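Local atomic coordinates of tRNA (cytosine(72)-C(5))-methyltransferase (Pyrococcus horikoshii, PDB entry 5ZVE), a protein that transfers a methyl group from S-adenosyl-L-methionine to the C5 position of cytosine 72 in several tRNAs. Residues A296-Q301 against E331-F336; D268-D273 against W306-S311. All blocks are in the same frame, centred on the assembly; numbering follows the deposited sequence.

How the contacts relate
Helix 291-310 is common to both contacts: its middle meets helix 331-339 in contact 1, and its last residues lie on strand 267-273 in contact 2. The centres of the two contacts are 14 Å apart, and the segments alternate along the chain, the helix meeting a strand that precedes it in sequence and a helix that follows it. Both also reach S-adenosyl-L-homocysteine, at different ends: Tyr300 of contact 1 bonds the adenine amine, while Asp273 of contact 2 bonds the amino group of the homocysteine part. From the side chain of Gln301 it is about 9 Å to that of Asp273 and about 9 Å to that of Cys323, the predicted nucleophile.

Contact 1: A296-Q301 against E331-F336; sequences ATARYQ and EGNVKF. With SAH (S-adenosyl-L-homocysteine), chain C.
Helical segments 296-301 and 331-336 come nearest at Ala298 and Asn333, whose CA atoms are 7.1 Å apart, and the small methyl of Ala298 allows this approach. Asn333 spans the gap with its amide: ND2 donates to the backbone O of Ala298 at 3.2 Å, nearly straight at 168°. The acceptor lies almost in the plane of the asparagine amide, as suits an N-H of that flat group. Gln301 crosses Asn333 at about a right angle, the two amide planes 61° apart, and its OE1 stands 3.0 Å from the same Asn333 ND2. With CG beside the backbone N (chi1 -66°) and the chain extended beyond it, the amide of Gln301 also reaches the O of Pro275 through NE2. With an alanine here in place of Asn333, the Ala298 carbonyl would probably lose this donor, and a gap would be likely to open between the helices. From another side of helix 291-310, Tyr300 points away from helix 331-339, and its OH accepts a bond from the adenine N6 of S-adenosyl-L-homocysteine at 2.6 Å. Helix 331-339 thus rests on helix 291-310, where Asn333 and Phe336 also touch Ile305, while Val334 packs on strand 374-381.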
loop_
_atom_site.group_PDB
_atom_site.type_symbol
_atom_site.label_atom_id
_atom_site.label_comp_id
_atom_site.label_asym_id
_atom_site.label_seq_id
_atom_site.Cartn_x
_atom_site.Cartn_y
_atom_site.Cartn_z
ATOM N N ALA A 296 18.050 -10.228 -3.717
ATOM C CA ALA A 296 17.609 -10.428 -5.092
ATOM C C ALA A 296 16.795 -9.240 -5.593
ATOM O O ALA A 296 17.017 -8.753 -6.697
ATOM C CB ALA A 296 16.800 -11.708 -5.208
ATOM N N THR A 297 15.853 -8.778 -4.777
ATOM C CA THR A 297 14.976 -7.681 -5.176
ATOM C C THR A 297 15.729 -6.355 -5.272
ATOM O O THR A 297 15.465 -5.556 -6.169
ATOM C CB THR A 297 13.802 -7.532 -4.200
ATOM O OG1 THR A 297 13.108 -8.782 -4.103
ATOM C CG2 THR A 297 12.838 -6.454 -4.673
ATOM N N ALA A 298 16.657 -6.121 -4.348
ATOM C CA ALA A 298 17.490 -4.923 -4.401
ATOM C C ALA A 298 18.281 -4.889 -5.703
ATOM O O ALA A 298 18.408 -3.839 -6.338
ATOM C CB ALA A 298 18.426 -4.863 -3.214
ATOM N N ARG A 299 18.810 -6.044 -6.096
ATOM C CA ARG A 299 19.569 -6.146 -7.339
ATOM C C ARG A 299 18.643 -5.905 -8.525
ATOM O O ARG A 299 19.018 -5.259 -9.504
ATOM C CB ARG A 299 20.257 -7.514 -7.441
ATOM C CG ARG A 299 21.171 -7.681 -8.654
ATOM C CD ARG A 299 22.052 -8.931 -8.534
ATOM N NE ARG A 299 21.265 -10.153 -8.380
ATOM C CZ ARG A 299 21.165 -10.845 -7.248
ATOM N NH1 ARG A 299 21.811 -10.441 -6.161
ATOM N NH2 ARG A 299 20.421 -11.944 -7.203
ATOM N N TYR A 300 17.416 -6.394 -8.405
ATOM C CA TYR A 300 16.408 -6.222 -9.444
ATOM C C TYR A 300 16.039 -4.742 -9.623
ATOM O O TYR A 300 15.815 -4.281 -10.739
ATOM C CB TYR A 300 15.173 -7.058 -9.095
ATOM C CG TYR A 300 14.030 -7.002 -10.084
ATOM C CD1 TYR A 300 14.203 -7.402 -11.403
ATOM C CD2 TYR A 300 12.764 -6.583 -9.687
ATOM C CE1 TYR A 300 13.154 -7.369 -12.306
ATOM C CE2 TYR A 300 11.708 -6.546 -10.581
ATOM C CZ TYR A 300 11.908 -6.939 -11.889
ATOM O OH TYR A 300 10.863 -6.907 -12.786
ATOM N N GLN A 301 16.000 -3.998 -8.522
ATOM C CA GLN A 301 15.623 -2.585 -8.564
ATOM C C GLN A 301 16.686 -1.716 -9.243
ATOM O O GLN A 301 16.363 -0.712 -9.875
ATOM C CB GLN A 301 15.357 -2.068 -7.150
ATOM C CG GLN A 301 14.138 -2.699 -6.483
ATOM C CD GLN A 301 14.160 -2.529 -4.985
ATOM O OE1 GLN A 301 15.205 -2.243 -4.404
ATOM N NE2 GLN A 301 13.011 -2.722 -4.344
ATOM N N GLU A 331 18.313 2.771 1.348
ATOM C CA GLU A 331 19.519 3.590 1.447
ATOM C C GLU A 331 20.655 3.007 0.603
ATOM O O GLU A 331 21.426 3.747 -0.010
ATOM C CB GLU A 331 19.960 3.744 2.904
ATOM C CG GLU A 331 19.083 4.684 3.729
ATOM C CD GLU A 331 17.896 3.980 4.369
ATOM O OE1 GLU A 331 17.606 2.820 3.993
ATOM O OE2 GLU A 331 17.254 4.590 5.251
ATOM N N GLY A 332 20.750 1.683 0.575
ATOM C CA GLY A 332 21.764 1.011 -0.216
ATOM C C GLY A 332 21.655 1.316 -1.699
ATOM O O GLY A 332 22.659 1.552 -2.364
ATOM N N ASN A 333 20.430 1.328 -2.215
ATOM C CA ASN A 333 20.211 1.624 -3.627
ATOM C C ASN A 333 20.285 3.114 -3.936
ATOM O O ASN A 333 20.459 3.507 -5.093
ATOM C CB ASN A 333 18.868 1.068 -4.093
ATOM C CG ASN A 333 18.992 -0.317 -4.686
ATOM O OD1 ASN A 333 20.099 -0.792 -4.937
ATOM N ND2 ASN A 333 17.861 -0.968 -4.929
ATOM N N VAL A 334 20.146 3.955 -2.916
ATOM C CA VAL A 334 20.338 5.373 -3.155
ATOM C C VAL A 334 21.826 5.699 -3.301
ATOM O O VAL A 334 22.204 6.510 -4.144
ATOM C CB VAL A 334 19.735 6.242 -2.060
ATOM C CG1 VAL A 334 19.895 7.699 -2.453
ATOM C CG2 VAL A 334 18.257 5.923 -1.890
ATOM N N LYS A 335 22.664 5.068 -2.482
ATOM C CA LYS A 335 24.115 5.185 -2.633
ATOM C C LYS A 335 24.563 4.819 -4.048
ATOM O O LYS A 335 25.423 5.483 -4.624
ATOM C CB LYS A 335 24.842 4.308 -1.613
ATOM C CG LYS A 335 24.773 4.830 -0.197
ATOM C CD LYS A 335 25.565 3.948 0.738
ATOM C CE LYS A 335 25.586 4.520 2.141
ATOM N NZ LYS A 335 26.491 3.742 3.034
ATOM N N PHE A 336 23.977 3.757 -4.591
ATOM C CA PHE A 336 24.160 3.399 -5.994
ATOM C C PHE A 336 23.877 4.595 -6.917
ATOM O O PHE A 336 24.673 4.909 -7.801
ATOM C CB PHE A 336 23.255 2.217 -6.349
ATOM C CG PHE A 336 23.238 1.867 -7.813
ATOM C CD1 PHE A 336 24.363 1.345 -8.430
ATOM C CD2 PHE A 336 22.084 2.029 -8.565
ATOM C CE1 PHE A 336 24.343 1.011 -9.774
ATOM C CE2 PHE A 336 22.059 1.698 -9.910
ATOM C CZ PHE A 336 23.191 1.186 -10.514
HETATM N N SAH C . 3.079 2.645 -8.240
HETATM C CA SAH C . 1.884 1.810 -8.191
HETATM C CB SAH C . 2.184 0.446 -7.569
HETATM C CG SAH C . 3.528 -0.185 -7.944
HETATM S SD SAH C . 3.565 -1.936 -7.488
HETATM C C SAH C . 0.709 2.490 -7.484
HETATM O O SAH C . 0.867 3.507 -6.807
HETATM O OXT SAH C . -0.433 2.042 -7.575
HETATM C "C5'" SAH C . 4.986 -2.308 -8.555
HETATM C "C4'" SAH C . 4.623 -2.583 -10.013
HETATM O "O4'" SAH C . 5.796 -2.836 -10.760
HETATM C "C3'" SAH C . 3.722 -3.792 -10.224
HETATM O "O3'" SAH C . 2.492 -3.360 -10.758
HETATM C "C2'" SAH C . 4.420 -4.649 -11.264
HETATM O "O2'" SAH C . 3.524 -5.004 -12.287
HETATM C "C1'" SAH C . 5.478 -3.717 -11.818
HETATM N N9 SAH C . 6.680 -4.404 -12.338
HETATM C C8 SAH C . 7.370 -5.457 -11.793
HETATM N N7 SAH C . 8.412 -5.756 -12.606
HETATM C C5 SAH C . 8.397 -4.911 -13.660
HETATM C C6 SAH C . 9.217 -4.774 -14.774
HETATM N N6 SAH C . 10.264 -5.576 -14.956
HETATM N N1 SAH C . 8.940 -3.790 -15.699
HETATM C C2 SAH C . 7.857 -2.952 -15.520
HETATM N N3 SAH C . 7.046 -3.094 -14.414
HETATM C C4 SAH C . 7.313 -4.058 -13.500
#

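Contact 2: D268-D273 against W306-S311; sequences DKILLD and WAAIKS. With SAH (S-adenosyl-L-homocysteine), chain C.
Ala308 meets Ile270 at the last turn of helix 291-310, with their CA atoms 7.0 Å apart. Just before it, Ala307 contributes its carbonyl, which Ser311 uses. Ala308 turns its methyl to the strand, and both branches of Ile270 close on it: CD1 and CG2 each lie 4.1 Å from Ala308 CB. Ile270 has CG1 beside its backbone N (chi1 -70°) and extends CD1 past the methyl, to 3.4 Å from Ala308 O. A beta-branched residue suits the strand, and alanine lets the helix lie close over it. Ser311 ends the segment with CB 4.2 Å from Ile270 CD1, while its OG gives its hydrogen to Ala307 O at 2.8 Å, so the buried hydroxyl is satisfied one turn back. At the C-terminal end of strand 267-273, Asp273 turns to the ligand: its OD2 accepts from the amino N of S-adenosyl-L-homocysteine at 2.7 Å and pairs with Lys211, while its OD1 is hydrogen-bonded to Ser321 OG. The arrangement is a helix laid on the parallel core of a Rossmann-like methyltransferase sheet, strand 267-273 running between strands 201-203 and 316-322, with Met204 touching both Ile270 and Ala308, and with Leu272 packed on Phe304 and Ile305 further back along the same helix.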
loop_
_atom_site.group_PDB
_atom_site.type_symbol
_atom_site.label_atom_id
_atom_site.label_comp_id
_atom_site.label_asym_id
_atom_site.label_seq_id
_atom_site.Cartn_x
_atom_site.Cartn_y
_atom_site.Cartn_z
ATOM N N ASP A 268 11.879 14.916 -17.653
ATOM C CA ASP A 268 12.187 15.893 -16.620
ATOM C C ASP A 268 11.922 15.302 -15.237
ATOM O O ASP A 268 12.623 15.596 -14.269
ATOM C CB ASP A 268 11.365 17.163 -16.835
ATOM C CG ASP A 268 11.628 17.798 -18.186
ATOM O OD1 ASP A 268 12.694 18.426 -18.344
ATOM O OD2 ASP A 268 10.787 17.643 -19.098
ATOM N N LYS A 269 10.897 14.464 -15.158
ATOM C CA LYS A 269 10.493 13.876 -13.890
ATOM C C LYS A 269 10.227 12.397 -14.058
ATOM O O LYS A 269 9.475 11.974 -14.942
ATOM C CB LYS A 269 9.244 14.575 -13.336
ATOM C CG LYS A 269 9.407 16.073 -13.139
ATOM C CD LYS A 269 10.233 16.370 -11.904
ATOM C CE LYS A 269 10.530 17.855 -11.780
ATOM N NZ LYS A 269 9.299 18.679 -11.827
ATOM N N ILE A 270 10.850 11.603 -13.204
ATOM C CA ILE A 270 10.574 10.179 -13.191
ATOM C C ILE A 270 10.185 9.716 -11.796
ATOM O O ILE A 270 10.887 9.989 -10.820
ATOM C CB ILE A 270 11.783 9.362 -13.678
ATOM C CG1 ILE A 270 11.997 9.567 -15.179
ATOM C CG2 ILE A 270 11.573 7.901 -13.381
ATOM C CD1 ILE A 270 13.129 8.733 -15.753
ATOM N N LEU A 271 9.053 9.027 -11.708
ATOM C CA LEU A 271 8.684 8.334 -10.486
ATOM C C LEU A 271 9.005 6.853 -10.584
ATOM O O LEU A 271 8.587 6.172 -11.524
ATOM C CB LEU A 271 7.199 8.522 -10.178
ATOM C CG LEU A 271 6.702 7.640 -9.031
ATOM C CD1 LEU A 271 7.408 8.008 -7.741
ATOM C CD2 LEU A 271 5.195 7.752 -8.871
ATOM N N LEU A 272 9.749 6.356 -9.605
ATOM C CA LEU A 272 10.044 4.936 -9.535
ATOM C C LEU A 272 9.519 4.377 -8.218
ATOM O O LEU A 272 10.232 4.319 -7.214
ATOM C CB LEU A 272 11.549 4.680 -9.689
ATOM C CG LEU A 272 12.039 3.232 -9.608
ATOM C CD1 LEU A 272 11.220 2.317 -10.506
ATOM C CD2 LEU A 272 13.513 3.154 -9.979
ATOM N N ASP A 273 8.250 3.992 -8.230
ATOM C CA ASP A 273 7.642 3.337 -7.085
ATOM C C ASP A 273 7.872 1.848 -7.284
ATOM O O ASP A 273 7.024 1.137 -7.814
ATOM C CB ASP A 273 6.156 3.682 -6.989
ATOM C CG ASP A 273 5.498 3.103 -5.758
ATOM O OD1 ASP A 273 6.154 3.052 -4.696
ATOM O OD2 ASP A 273 4.318 2.703 -5.854
ATOM N N TRP A 306 18.989 2.420 -12.904
ATOM C CA TRP A 306 19.933 2.734 -13.967
ATOM C C TRP A 306 19.183 3.181 -15.218
ATOM O O TRP A 306 19.545 4.176 -15.843
ATOM C CB TRP A 306 20.829 1.518 -14.259
ATOM C CG TRP A 306 21.893 1.726 -15.314
ATOM C CD1 TRP A 306 22.175 0.898 -16.368
ATOM C CD2 TRP A 306 22.813 2.825 -15.415
ATOM N NE1 TRP A 306 23.211 1.410 -17.113
ATOM C CE2 TRP A 306 23.622 2.591 -16.550
ATOM C CE3 TRP A 306 23.034 3.980 -14.658
ATOM C CZ2 TRP A 306 24.626 3.471 -16.948
ATOM C CZ3 TRP A 306 24.036 4.855 -15.055
ATOM C CH2 TRP A 306 24.820 4.593 -16.190
ATOM N N ALA A 307 18.120 2.456 -15.555
ATOM C CA ALA A 307 17.295 2.798 -16.708
ATOM C C ALA A 307 16.674 4.187 -16.545
ATOM O O ALA A 307 16.541 4.934 -17.517
ATOM C CB ALA A 307 16.212 1.750 -16.915
ATOM N N ALA A 308 16.301 4.530 -15.314
ATOM C CA ALA A 308 15.704 5.831 -15.030
ATOM C C ALA A 308 16.727 6.948 -15.157
ATOM O O ALA A 308 16.457 7.985 -15.764
ATOM C CB ALA A 308 15.096 5.841 -13.638
ATOM N N ILE A 309 17.897 6.729 -14.567
ATOM C CA ILE A 309 18.986 7.698 -14.610
ATOM C C ILE A 309 19.375 8.035 -16.048
ATOM O O ILE A 309 19.557 9.203 -16.394
ATOM C CB ILE A 309 20.223 7.172 -13.853
ATOM C CG1 ILE A 309 19.919 7.058 -12.356
ATOM C CG2 ILE A 309 21.427 8.073 -14.083
ATOM C CD1 ILE A 309 21.047 6.433 -11.554
ATOM N N LYS A 310 19.488 7.010 -16.887
ATOM C CA LYS A 310 19.869 7.208 -18.283
ATOM C C LYS A 310 18.765 7.884 -19.089
ATOM O O LYS A 310 19.027 8.475 -20.134
ATOM C CB LYS A 310 20.233 5.874 -18.935
ATOM C CG LYS A 310 21.539 5.269 -18.448
ATOM C CD LYS A 310 21.987 4.109 -19.335
ATOM C CE LYS A 310 20.937 3.010 -19.395
ATOM N NZ LYS A 310 21.378 1.855 -20.239
ATOM N N SER A 311 17.531 7.803 -18.600
ATOM C CA SER A 311 16.401 8.406 -19.299
ATOM C C SER A 311 16.036 9.773 -18.738
ATOM O O SER A 311 15.075 10.396 -19.186
ATOM C CB SER A 311 15.180 7.489 -19.229
ATOM O OG SER A 311 15.446 6.220 -19.804
HETATM N N SAH C . 3.079 2.645 -8.240
HETATM C CA SAH C . 1.884 1.810 -8.191
HETATM C CB SAH C . 2.184 0.446 -7.569
HETATM C CG SAH C . 3.528 -0.185 -7.944
HETATM S SD SAH C . 3.565 -1.936 -7.488
HETATM C C SAH C . 0.709 2.490 -7.484
HETATM O O SAH C . 0.867 3.507 -6.807
HETATM O OXT SAH C . -0.433 2.042 -7.575
HETATM C "C5'" SAH C . 4.986 -2.308 -8.555
HETATM C "C4'" SAH C . 4.623 -2.583 -10.013
HETATM O "O4'" SAH C . 5.796 -2.836 -10.760
HETATM C "C3'" SAH C . 3.722 -3.792 -10.224
HETATM O "O3'" SAH C . 2.492 -3.360 -10.758
HETATM C "C2'" SAH C . 4.420 -4.649 -11.264
HETATM O "O2'" SAH C . 3.524 -5.004 -12.287
HETATM C "C1'" SAH C . 5.478 -3.717 -11.818
HETATM N N9 SAH C . 6.680 -4.404 -12.338
HETATM C C8 SAH C . 7.370 -5.457 -11.793
HETATM N N7 SAH C . 8.412 -5.756 -12.606
HETATM C C5 SAH C . 8.397 -4.911 -13.660
HETATM C C6 SAH C . 9.217 -4.774 -14.774
HETATM N N6 SAH C . 10.264 -5.576 -14.956
HETATM N N1 SAH C . 8.940 -3.790 -15.699
HETATM C C2 SAH C . 7.857 -2.952 -15.520
HETATM N N3 SAH C . 7.046 -3.094 -14.414
HETATM C C4 SAH C . 7.313 -4.058 -13.500
#